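Local atomic coordinates of alpha-fucosidase GH29 (Fusarium graminearum, PDB entry 4PSR), a protein that hydrolyses alpha-L-fucosides as a retaining glycosidase of family GH29, probably releasing alpha-1,6-linked fucose from the core N-acetylglucosamine of glycoproteins. Residues L149-V152 / K153-A156; G349-E353 / E354-V358; G422-D426 / N427-V431; K318-S322 / K323-H327. All coordinates share one frame; numbering follows the deposited sequence. Where two conformers were deposited one is given.

Contact 1. Residues L149-V152 / K153-A156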
loop_
_atom_site.group_PDB
_atom_site.type_symbol
_atom_site.label_atom_id
_atom_site.label_comp_id
_atom_site.label_asym_id
_atom_site.label_seq_id
_atom_site.Cartn_x
_atom_site.Cartn_y
_atom_site.Cartn_z
ATOM N N LEU A 149 7.607 -21.701 -18.800
ATOM C CA LEU A 149 6.292 -21.071 -18.648
ATOM C C LEU A 149 6.448 -19.572 -18.549
ATOM O O LEU A 149 7.377 -19.064 -17.879
ATOM C CB LEU A 149 5.585 -21.535 -17.371
ATOM C CG LEU A 149 5.212 -23.015 -17.338
ATOM C CD1 LEU A 149 4.746 -23.389 -15.962
ATOM C CD2 LEU A 149 4.149 -23.307 -18.396
ATOM N N ASP A 150 5.557 -18.858 -19.219
ATOM C CA ASP A 150 5.457 -17.411 -19.075
ATOM C C ASP A 150 4.607 -17.158 -17.825
ATOM O O ASP A 150 3.363 -17.078 -17.896
ATOM C CB ASP A 150 4.856 -16.787 -20.332
ATOM C CG ASP A 150 4.803 -15.260 -20.282
ATOM O OD1 ASP A 150 4.829 -14.710 -19.177
ATOM O OD2 ASP A 150 4.698 -14.649 -21.364
ATOM N N LEU A 151 5.260 -17.126 -16.661
ATOM C CA LEU A 151 4.556 -17.050 -15.384
ATOM C C LEU A 151 3.726 -15.797 -15.280
ATOM O O LEU A 151 2.573 -15.858 -14.843
ATOM C CB LEU A 151 5.532 -17.175 -14.205
ATOM C CG LEU A 151 6.312 -18.488 -14.188
ATOM C CD1 LEU A 151 7.381 -18.413 -13.092
ATOM C CD2 LEU A 151 5.397 -19.681 -13.983
ATOM N N VAL A 152 4.292 -14.668 -15.691
ATOM C CA VAL A 152 3.566 -13.401 -15.590
ATOM C C VAL A 152 2.284 -13.407 -16.453
ATOM O O VAL A 152 1.251 -12.952 -15.994
ATOM C CB VAL A 152 4.524 -12.231 -15.845
ATOM C CG1 VAL A 152 3.785 -10.957 -16.101
ATOM C CG2 VAL A 152 5.474 -12.069 -14.624
ATOM N N LYS A 153 2.361 -13.927 -17.671
ATOM C CA LYS A 153 1.175 -13.975 -18.529
ATOM C C LYS A 153 0.116 -14.930 -17.966
ATOM O O LYS A 153 -1.069 -14.600 -17.986
ATOM C CB LYS A 153 1.547 -14.321 -19.968
ATOM C CG LYS A 153 0.431 -14.117 -20.991
ATOM C CD LYS A 153 0.060 -12.649 -21.238
ATOM C CE LYS A 153 -0.830 -12.551 -22.469
ATOM N NZ LYS A 153 -1.469 -11.238 -22.677
ATOM N N LEU A 154 0.547 -16.075 -17.436
ATOM C CA LEU A 154 -0.362 -17.045 -16.798
ATOM C C LEU A 154 -1.109 -16.350 -15.637
ATOM O O LEU A 154 -2.340 -16.446 -15.509
ATOM C CB LEU A 154 0.491 -18.190 -16.216
ATOM C CG LEU A 154 0.221 -19.684 -16.134
ATOM C CD1 LEU A 154 -0.671 -20.232 -17.214
ATOM C CD2 LEU A 154 1.598 -20.340 -16.217
ATOM N N TRP A 155 -0.377 -15.662 -14.765
ATOM C CA TRP A 155 -1.018 -14.970 -13.661
ATOM C C TRP A 155 -1.967 -13.894 -14.150
ATOM O O TRP A 155 -3.094 -13.781 -13.649
ATOM C CB TRP A 155 -0.002 -14.310 -12.743
ATOM C CG TRP A 155 0.870 -15.212 -11.888
ATOM C CD1 TRP A 155 2.229 -15.230 -11.888
ATOM C CD2 TRP A 155 0.456 -16.172 -10.906
ATOM N NE1 TRP A 155 2.684 -16.133 -10.975
ATOM C CE2 TRP A 155 1.619 -16.748 -10.375
ATOM C CE3 TRP A 155 -0.778 -16.616 -10.447
ATOM C CZ2 TRP A 155 1.587 -17.704 -9.353
ATOM C CZ3 TRP A 155 -0.810 -17.581 -9.447
ATOM C CH2 TRP A 155 0.368 -18.120 -8.921
ATOM N N ALA A 156 -1.515 -13.106 -15.124
ATOM C CA ALA A 156 -2.323 -11.991 -15.592
ATOM C C ALA A 156 -3.628 -12.475 -16.191
ATOM O O ALA A 156 -4.689 -11.924 -15.913
ATOM C CB ALA A 156 -1.554 -11.164 -16.624
#

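Contact 2. Residues G349-E353 / E354-V358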
loop_
_atom_site.group_PDB
_atom_site.type_symbol
_atom_site.label_atom_id
_atom_site.label_comp_id
_atom_site.label_asym_id
_atom_site.label_seq_id
_atom_site.Cartn_x
_atom_site.Cartn_y
_atom_site.Cartn_z
ATOM N N GLY A 349 5.582 -23.747 -5.966
ATOM C CA GLY A 349 4.334 -23.128 -6.376
ATOM C C GLY A 349 3.175 -23.362 -5.448
ATOM O O GLY A 349 2.086 -22.859 -5.706
ATOM N N VAL A 350 3.372 -24.126 -4.383
ATOM C CA VAL A 350 2.319 -24.399 -3.403
ATOM C C VAL A 350 2.145 -23.233 -2.443
ATOM O O VAL A 350 3.141 -22.707 -1.928
ATOM C CB VAL A 350 2.693 -25.622 -2.597
ATOM C CG1 VAL A 350 1.806 -25.786 -1.377
ATOM C CG2 VAL A 350 2.621 -26.873 -3.506
ATOM N N LEU A 351 0.914 -22.807 -2.219
ATOM C CA LEU A 351 0.609 -21.806 -1.205
ATOM C C LEU A 351 0.308 -22.487 0.134
ATOM O O LEU A 351 -0.686 -23.218 0.244
ATOM C CB LEU A 351 -0.589 -20.939 -1.654
ATOM C CG LEU A 351 -0.949 -19.773 -0.745
ATOM C CD1 LEU A 351 0.214 -18.787 -0.670
ATOM C CD2 LEU A 351 -2.185 -19.040 -1.261
ATOM N N PRO A 352 1.142 -22.255 1.163
ATOM C CA PRO A 352 0.930 -22.969 2.432
ATOM C C PRO A 352 -0.430 -22.750 3.082
ATOM O O PRO A 352 -1.006 -21.656 2.983
ATOM C CB PRO A 352 2.042 -22.406 3.319
ATOM C CG PRO A 352 3.169 -22.096 2.355
ATOM C CD PRO A 352 2.442 -21.550 1.148
ATOM N N GLU A 353 -0.964 -23.793 3.727
ATOM C CA GLU A 353 -2.301 -23.712 4.303
ATOM C C GLU A 353 -2.470 -22.581 5.327
ATOM O O GLU A 353 -3.533 -21.999 5.415
ATOM C CB GLU A 353 -2.750 -25.064 4.900
ATOM C CG GLU A 353 -3.087 -26.157 3.842
ATOM C CD GLU A 353 -4.293 -25.835 2.918
ATOM O OE1 GLU A 353 -5.278 -25.182 3.355
ATOM O OE2 GLU A 353 -4.252 -26.269 1.737
ATOM N N GLU A 354 -1.435 -22.238 6.071
ATOM C CA GLU A 354 -1.573 -21.156 7.048
ATOM C C GLU A 354 -1.895 -19.829 6.343
ATOM O O GLU A 354 -2.633 -18.984 6.846
ATOM C CB GLU A 354 -0.311 -20.998 7.892
ATOM C CG GLU A 354 0.104 -22.248 8.672
ATOM C CD GLU A 354 1.233 -23.037 7.991
ATOM O OE1 GLU A 354 1.175 -23.308 6.761
ATOM O OE2 GLU A 354 2.199 -23.385 8.701
ATOM N N GLN A 355 -1.304 -19.635 5.173
ATOM C CA GLN A 355 -1.558 -18.417 4.417
ATOM C C GLN A 355 -2.953 -18.431 3.815
ATOM O O GLN A 355 -3.645 -17.402 3.784
ATOM C CB GLN A 355 -0.498 -18.257 3.335
ATOM C CG GLN A 355 0.896 -17.983 3.909
ATOM C CD GLN A 355 1.900 -17.732 2.809
ATOM O OE1 GLN A 355 1.691 -16.854 1.965
ATOM N NE2 GLN A 355 2.973 -18.515 2.774
ATOM N N ILE A 356 -3.358 -19.587 3.298
ATOM C CA ILE A 356 -4.722 -19.762 2.798
ATOM C C ILE A 356 -5.744 -19.393 3.883
ATOM O O ILE A 356 -6.721 -18.675 3.631
ATOM C CB ILE A 356 -4.939 -21.201 2.265
ATOM C CG1 ILE A 356 -4.020 -21.450 1.066
ATOM C CG2 ILE A 356 -6.401 -21.417 1.883
ATOM C CD1 ILE A 356 -4.058 -22.870 0.521
ATOM N N LYS A 357 -5.527 -19.886 5.095
ATOM C CA LYS A 357 -6.443 -19.563 6.193
ATOM C C LYS A 357 -6.533 -18.052 6.470
ATOM O O LYS A 357 -7.622 -17.518 6.664
ATOM C CB LYS A 357 -6.044 -20.333 7.449
ATOM C CG LYS A 357 -6.694 -19.873 8.746
ATOM C CD LYS A 357 -8.201 -20.118 8.810
ATOM C CE LYS A 357 -8.692 -20.097 10.263
ATOM N NZ LYS A 357 -7.904 -19.147 11.123
ATOM N N VAL A 358 -5.398 -17.357 6.483
ATOM C CA VAL A 358 -5.432 -15.913 6.650
ATOM C C VAL A 358 -6.235 -15.250 5.525
ATOM O O VAL A 358 -7.067 -14.391 5.791
ATOM C CB VAL A 358 -3.996 -15.351 6.729
ATOM C CG1 VAL A 358 -3.997 -13.850 6.678
ATOM C CG2 VAL A 358 -3.335 -15.846 8.025
#

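Contact 3. Residues G422-D426 / N427-V431. With TRS (2-amino-2-hydroxymethyl-propane-1,3-diol), chain I.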
loop_
_atom_site.group_PDB
_atom_site.type_symbol
_atom_site.label_atom_id
_atom_site.label_comp_id
_atom_site.label_asym_id
_atom_site.label_seq_id
_atom_site.Cartn_x
_atom_site.Cartn_y
_atom_site.Cartn_z
ATOM N N GLY A 422 -12.844 -4.885 18.497
ATOM C CA GLY A 422 -13.154 -5.969 19.402
ATOM C C GLY A 422 -14.560 -5.746 19.915
ATOM O O GLY A 422 -15.095 -4.634 19.797
ATOM N N TRP A 423 -15.160 -6.802 20.470
ATOM C CA TRP A 423 -16.474 -6.670 21.090
ATOM C C TRP A 423 -16.352 -6.129 22.509
ATOM O O TRP A 423 -15.715 -6.756 23.352
ATOM C CB TRP A 423 -17.233 -8.000 21.126
ATOM C CG TRP A 423 -18.642 -7.759 21.579
ATOM C CD1 TRP A 423 -19.155 -7.988 22.835
ATOM C CD2 TRP A 423 -19.705 -7.178 20.815
ATOM N NE1 TRP A 423 -20.465 -7.600 22.875
ATOM C CE2 TRP A 423 -20.837 -7.104 21.654
ATOM C CE3 TRP A 423 -19.820 -6.728 19.497
ATOM C CZ2 TRP A 423 -22.058 -6.595 21.212
ATOM C CZ3 TRP A 423 -21.015 -6.224 19.060
ATOM C CH2 TRP A 423 -22.136 -6.167 19.917
ATOM N N PRO A 424 -16.956 -4.960 22.786
ATOM C CA PRO A 424 -16.856 -4.380 24.131
ATOM C C PRO A 424 -17.595 -5.214 25.194
ATOM O O PRO A 424 -18.807 -5.443 25.077
ATOM C CB PRO A 424 -17.548 -3.027 23.987
ATOM C CG PRO A 424 -17.771 -2.799 22.572
ATOM C CD PRO A 424 -17.670 -4.083 21.846
ATOM N N GLU A 425 -16.901 -5.648 26.234
ATOM C CA GLU A 425 -17.591 -6.476 27.215
ATOM C C GLU A 425 -18.575 -5.634 28.025
ATOM O O GLU A 425 -19.547 -6.169 28.552
ATOM C CB GLU A 425 -16.624 -7.246 28.108
ATOM C CG GLU A 425 -17.045 -8.710 28.278
ATOM C CD GLU A 425 -16.718 -9.561 27.060
ATOM O OE1 GLU A 425 -15.517 -9.798 26.800
ATOM O OE2 GLU A 425 -17.662 -9.992 26.363
ATOM N N ASP A 426 -18.346 -4.322 28.082
ATOM C CA ASP A 426 -19.282 -3.402 28.740
ATOM C C ASP A 426 -20.436 -2.949 27.822
ATOM O O ASP A 426 -21.236 -2.084 28.193
ATOM C CB ASP A 426 -18.530 -2.184 29.303
ATOM C CG ASP A 426 -17.884 -1.330 28.225
ATOM O OD1 ASP A 426 -17.944 -1.706 27.042
ATOM O OD2 ASP A 426 -17.297 -0.278 28.562
ATOM N N ASN A 427 -20.507 -3.536 26.625
ATOM C CA ASN A 427 -21.520 -3.216 25.634
ATOM C C ASN A 427 -21.605 -1.747 25.267
ATOM O O ASN A 427 -22.663 -1.265 24.858
ATOM C CB ASN A 427 -22.877 -3.761 26.071
ATOM C CG ASN A 427 -23.209 -5.026 25.352
ATOM O OD1 ASN A 427 -22.670 -6.095 25.660
ATOM N ND2 ASN A 427 -24.052 -4.917 24.349
ATOM N N LEU A 428 -20.474 -1.052 25.373
ATOM C CA LEU A 428 -20.426 0.381 25.130
ATOM C C LEU A 428 -19.327 0.704 24.119
ATOM O O LEU A 428 -18.202 0.218 24.264
ATOM C CB LEU A 428 -20.150 1.121 26.451
ATOM C CG LEU A 428 -20.171 2.648 26.464
ATOM C CD1 LEU A 428 -21.512 3.162 25.998
ATOM C CD2 LEU A 428 -19.872 3.173 27.860
ATOM N N VAL A 429 -19.672 1.511 23.105
ATOM C CA VAL A 429 -18.697 2.153 22.229
ATOM C C VAL A 429 -18.806 3.660 22.468
ATOM O O VAL A 429 -19.877 4.236 22.277
ATOM C CB VAL A 429 -18.960 1.824 20.752
ATOM C CG1 VAL A 429 -17.940 2.536 19.879
ATOM C CG2 VAL A 429 -18.901 0.317 20.487
ATOM N N SER A 430 -17.715 4.292 22.901
ATOM C CA SER A 430 -17.689 5.735 23.145
ATOM C C SER A 430 -16.844 6.422 22.082
ATOM O O SER A 430 -15.635 6.180 21.997
ATOM C CB SER A 430 -17.138 6.054 24.531
ATOM O OG SER A 430 -18.026 5.540 25.516
ATOM N N VAL A 431 -17.487 7.253 21.265
ATOM C CA VAL A 431 -16.826 7.958 20.167
ATOM C C VAL A 431 -16.474 9.363 20.634
ATOM O O VAL A 431 -17.329 10.257 20.641
ATOM C CB VAL A 431 -17.719 7.990 18.900
ATOM C CG1 VAL A 431 -16.958 8.566 17.720
ATOM C CG2 VAL A 431 -18.262 6.586 18.583
HETATM C C TRS I . -15.000 1.249 25.768
HETATM C C1 TRS I . -14.048 1.214 26.962
HETATM C C2 TRS I . -14.865 -0.034 24.954
HETATM C C3 TRS I . -14.695 2.487 24.918
HETATM N N TRS I . -16.370 1.294 26.290
HETATM O O1 TRS I . -12.729 0.968 26.512
HETATM O O2 TRS I . -15.171 -1.150 25.769
HETATM O O3 TRS I . -15.454 2.564 23.719
#

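Contact 4. Residues K318-S322 / K323-H327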
loop_
_atom_site.group_PDB
_atom_site.type_symbol
_atom_site.label_atom_id
_atom_site.label_comp_id
_atom_site.label_asym_id
_atom_site.label_seq_id
_atom_site.Cartn_x
_atom_site.Cartn_y
_atom_site.Cartn_z
ATOM N N LYS A 318 7.417 -17.946 9.810
ATOM C CA LYS A 318 6.323 -17.712 10.742
ATOM C C LYS A 318 5.377 -16.681 10.152
ATOM O O LYS A 318 5.772 -15.877 9.308
ATOM C CB LYS A 318 6.833 -17.232 12.098
ATOM C CG LYS A 318 7.654 -18.279 12.849
ATOM C CD LYS A 318 7.791 -17.942 14.333
ATOM C CE LYS A 318 9.117 -17.273 14.648
ATOM N NZ LYS A 318 10.262 -18.218 14.518
ATOM N N TYR A 319 4.138 -16.686 10.606
ATOM C CA TYR A 319 3.106 -15.821 10.036
ATOM C C TYR A 319 2.411 -14.987 11.097
ATOM O O TYR A 319 2.313 -15.377 12.272
ATOM C CB TYR A 319 2.048 -16.688 9.361
ATOM C CG TYR A 319 2.594 -17.590 8.269
ATOM C CD1 TYR A 319 3.048 -17.058 7.090
ATOM C CD2 TYR A 319 2.615 -18.955 8.405
ATOM C CE1 TYR A 319 3.535 -17.841 6.082
ATOM C CE2 TYR A 319 3.101 -19.761 7.390
ATOM C CZ TYR A 319 3.551 -19.189 6.224
ATOM O OH TYR A 319 4.028 -19.934 5.170
ATOM N N TYR A 320 1.883 -13.853 10.656
ATOM C CA TYR A 320 0.994 -13.073 11.506
ATOM C C TYR A 320 -0.438 -13.567 11.429
ATOM O O TYR A 320 -0.784 -14.413 10.606
ATOM C CB TYR A 320 1.087 -11.610 11.145
ATOM C CG TYR A 320 2.425 -11.015 11.523
ATOM C CD1 TYR A 320 2.944 -11.173 12.804
ATOM C CD2 TYR A 320 3.177 -10.336 10.594
ATOM C CE1 TYR A 320 4.182 -10.633 13.165
ATOM C CE2 TYR A 320 4.420 -9.774 10.941
ATOM C CZ TYR A 320 4.916 -9.941 12.227
ATOM O OH TYR A 320 6.149 -9.410 12.610
ATOM N N SER A 321 -1.275 -13.063 12.331
ATOM C CA SER A 321 -2.639 -13.518 12.447
ATOM C C SER A 321 -3.599 -12.800 11.487
ATOM O O SER A 321 -3.327 -11.696 10.998
ATOM C CB SER A 321 -3.150 -13.265 13.870
ATOM O OG SER A 321 -3.242 -11.875 14.150
ATOM N N SER A 322 -4.716 -13.470 11.218
ATOM C CA SER A 322 -5.838 -12.887 10.474
ATOM C C SER A 322 -6.255 -11.552 11.088
ATOM O O SER A 322 -6.472 -10.582 10.384
ATOM C CB SER A 322 -7.005 -13.882 10.468
ATOM O OG SER A 322 -6.591 -15.098 9.877
ATOM N N LYS A 323 -6.367 -11.513 12.407
ATOM C CA LYS A 323 -6.778 -10.325 13.126
ATOM C C LYS A 323 -5.851 -9.166 12.824
ATOM O O LYS A 323 -6.326 -8.069 12.515
ATOM C CB LYS A 323 -6.864 -10.599 14.636
ATOM C CG LYS A 323 -7.263 -9.377 15.469
ATOM C CD LYS A 323 -7.240 -9.678 16.973
ATOM C CE LYS A 323 -8.286 -10.701 17.361
ATOM N NZ LYS A 323 -9.660 -10.253 17.029
ATOM N N ALA A 324 -4.544 -9.397 12.886
ATOM C CA ALA A 324 -3.580 -8.350 12.605
ATOM C C ALA A 324 -3.729 -7.832 11.173
ATOM O O ALA A 324 -3.601 -6.634 10.930
ATOM C CB ALA A 324 -2.148 -8.870 12.822
ATOM N N MET A 325 -3.956 -8.737 10.222
ATOM C CA MET A 325 -4.113 -8.301 8.841
ATOM C C MET A 325 -5.357 -7.455 8.636
ATOM O O MET A 325 -5.299 -6.437 7.938
ATOM C CB MET A 325 -4.078 -9.488 7.882
ATOM C CG MET A 325 -2.769 -10.284 7.886
ATOM S SD MET A 325 -1.319 -9.372 7.355
ATOM C CE MET A 325 -0.731 -8.837 8.943
ATOM N N VAL A 326 -6.467 -7.875 9.249
ATOM C CA VAL A 326 -7.705 -7.120 9.117
ATOM C C VAL A 326 -7.611 -5.772 9.833
ATOM O O VAL A 326 -8.018 -4.746 9.273
ATOM C CB VAL A 326 -8.899 -7.938 9.621
ATOM C CG1 VAL A 326 -10.150 -7.081 9.797
ATOM C CG2 VAL A 326 -9.171 -9.099 8.638
ATOM N N HIS A 327 -7.133 -5.754 11.082
ATOM C CA HIS A 327 -6.940 -4.477 11.781
ATOM C C HIS A 327 -5.984 -3.548 11.029
ATOM O O HIS A 327 -6.196 -2.343 10.979
ATOM C CB HIS A 327 -6.458 -4.714 13.208
ATOM C CG HIS A 327 -7.480 -5.365 14.074
ATOM N ND1 HIS A 327 -7.280 -5.560 15.421
ATOM C CD2 HIS A 327 -8.708 -5.864 13.788
ATOM C CE1 HIS A 327 -8.349 -6.149 15.932
ATOM N NE2 HIS A 327 -9.230 -6.342 14.962
#

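Contact 1. Residues L149-V152 / K153-A156
D150 meets K153 across the N-cap of helix 151-161, the helix that joins strand 119-125 to strand 165-170 in a beta-alpha-beta unit of the TIM barrel. The carboxylate atom D150 OD1 accepts from K153 N at 3.0 Å, nearly straight at 163°, with the N-H coming from above the carboxylate plane. CG lies anti to the backbone N of D150 (chi1 -176°), which carries the carboxylate forward over the first turn, where D150 CG rests 3.4 Å from K153 CB. The backbone takes up the pattern at once: L154 N binds D150 O at 3.0 Å, and W155 and A156 continue it onto L151 and V152. One residue thus opens the helix with both its side chain and its carbonyl.

In the next shell, H217 of helix 200-218 ties down both polar ends, its NE2 bonded to D150 OD2 and its O, in one lysine conformer, to K153 NZ. On the buried side V152 packs against A124 and V218, while W155 inserts among P105, I108 and I109 and meets the ring of W33. Apolar contact within the turn is looser, L149 CB lying 4.3 Å from L154 CD2. L151 O comes to W155 CD1 obliquely, at 3.0 Å.

Contact 2. Residues G349-E353 / E354-V358
Two carbonyls, P352 O and E353 O, carry the backbone part of this contact, in which an irregular run enters helix 353-369 through a proline at the N-cap. I356 N reaches P352 O at 3.1 Å, in the carbonyl plane and close to straight at 167°. Q355 N also turns to P352 O, but that bond is weak and strongly bent. K357 N follows on E353 O at 2.9 Å. A proline has no side-chain acceptor to offer the first turn, so at this end the capping residue contributes through its carbonyl.

The packing contacts centre on I356, whose CB is directed back at the incoming chain. Its CG1 lies 3.8 Å from L351 CD2, while its CD1 methyl touches both L351 O (3.4 Å) and the carboxylate atom E353 OE2 (3.6 Å). E353 folds over it because its chain bends at chi2 (-64°).

A third group concerns the amide of Q355. It lies alongside the proline ring and points the same way, with NE2 3.5 Å from P352 CD, while OE1 borders L351 CD1 at 3.6 Å. The chain is extended beyond CG (chi2 -176°), which delivers the amide to S344 N, bound by OE1, and to Y319 OH, bound by NE2. Both ends of the amide are therefore engaged, fixing its rotation.

L351 touches I108 and I356 touches I111, both of helix 105-114. The whole is a helix N-terminus with proline in the N-cap position, at the start of the helix that follows the eighth strand of the TIM barrel.

Contact 3. Residues G422-D426 / N427-V431
D426 turns its carboxylate back over the chain to meet L428, because CG sits between the backbone N and the carbonyl carbon (chi1 64°), with OD1 nearly eclipsing CA. In that pose OD1 accepts from L428 N at 3.1 Å, the N-H arriving from above the carboxylate plane and the bond bent to 147°. W423, with CG anti to its backbone N, swings its indole to the side chain of N427, where NE1 lies 3.9 Å from N427 OD1 and the ring and amide planes stand 79° apart. The other end of that amide, ND2, is bonded to L475 O.

The chain reverses here in a type I beta turn from P424 to N427, closed by N427 N on P424 O at 3.0 Å. The donor stands above the carbonyl plane. The turn leads into strand 428-431, an outer strand of a three-stranded antiparallel sheet in the C-terminal domain, where V429 pairs with I473 and V431 with L471. Across the turn the ring of P424 packs on the start of the strand: CB lies 3.3 Å from L428 O and CG 3.9 Å from V429 CG2. P424 CD also lies over one face of the W423 indole, toward its rim, and the indole meets Y485 edge-to-face.

A Tris molecule, probably carried over from the crystallisation solution, fits against this corner. Its amino N bonds to D426 OD2 and L428 O, each at 2.9 Å, while O2 reaches D426 OD1. Further along, S430 N donates to Tris O3 at 3.0 Å, with the N-H nearly straight on the hydroxyl oxygen.

Contact 4. Residues K318-S322 / K323-H327
Helix 322-334, which follows the seventh strand of the TIM barrel, begins with a serine N-cap: S321 OG accepts from A324 N at 3.1 Å, with the N-H pointing well at the oxygen (161°). The hydroxyl gets there because OG sits between the backbone N and the carbonyl carbon (chi1 66°), folded back over the first turn, where it also lies 3.5 Å from A324 CB. Behind it the helical backbone pattern starts with M325 N on S321 O at 3.1 Å and continues with V326 N on S322 O at 2.9 Å.

Just before the cap, Y320 CB has M325 CE 4.0 Å away, carried there by a methionine chain bent at chi2 (-63°) and chi3, and the methyl approaches the tyrosine ring obliquely. One turn along the helix, K323 CG lies toward the rim of one face of the H327 imidazole, whose ND1 and NE2 are held by G400 N and L483 O.

The next shell is helix 353-369: OG of one S322 conformer bonds to D361 OD2, M325 touches I362 and V326 touches F365. The pattern, a side-chain acceptor three residues before the amide it receives, is that of a classical serine N-cap on a barrel helix.

In the fold
Three of the contacts are helix starts in the TIM-barrel domain, and contact 3 is a turn in the C-terminal domain. Contacts 2 and 4 meet directly, with centres about 13 Å apart: Y319 of 318-322 packs on P352 and E354, with E354 CB 3.6 Å from Y319 CD2. Contact 1 lies about 20 Å from contact 2 between centres, and their nearest atoms are about 6 Å apart without touching. Contact 3 comes within about 5 Å of contact 4 by nearest atoms, again without touching, though about 47 Å separates its centre from that of contact 1. The bound fucose lies about 14 Å from the side chain of Q355 and about 13 Å from that of Y320.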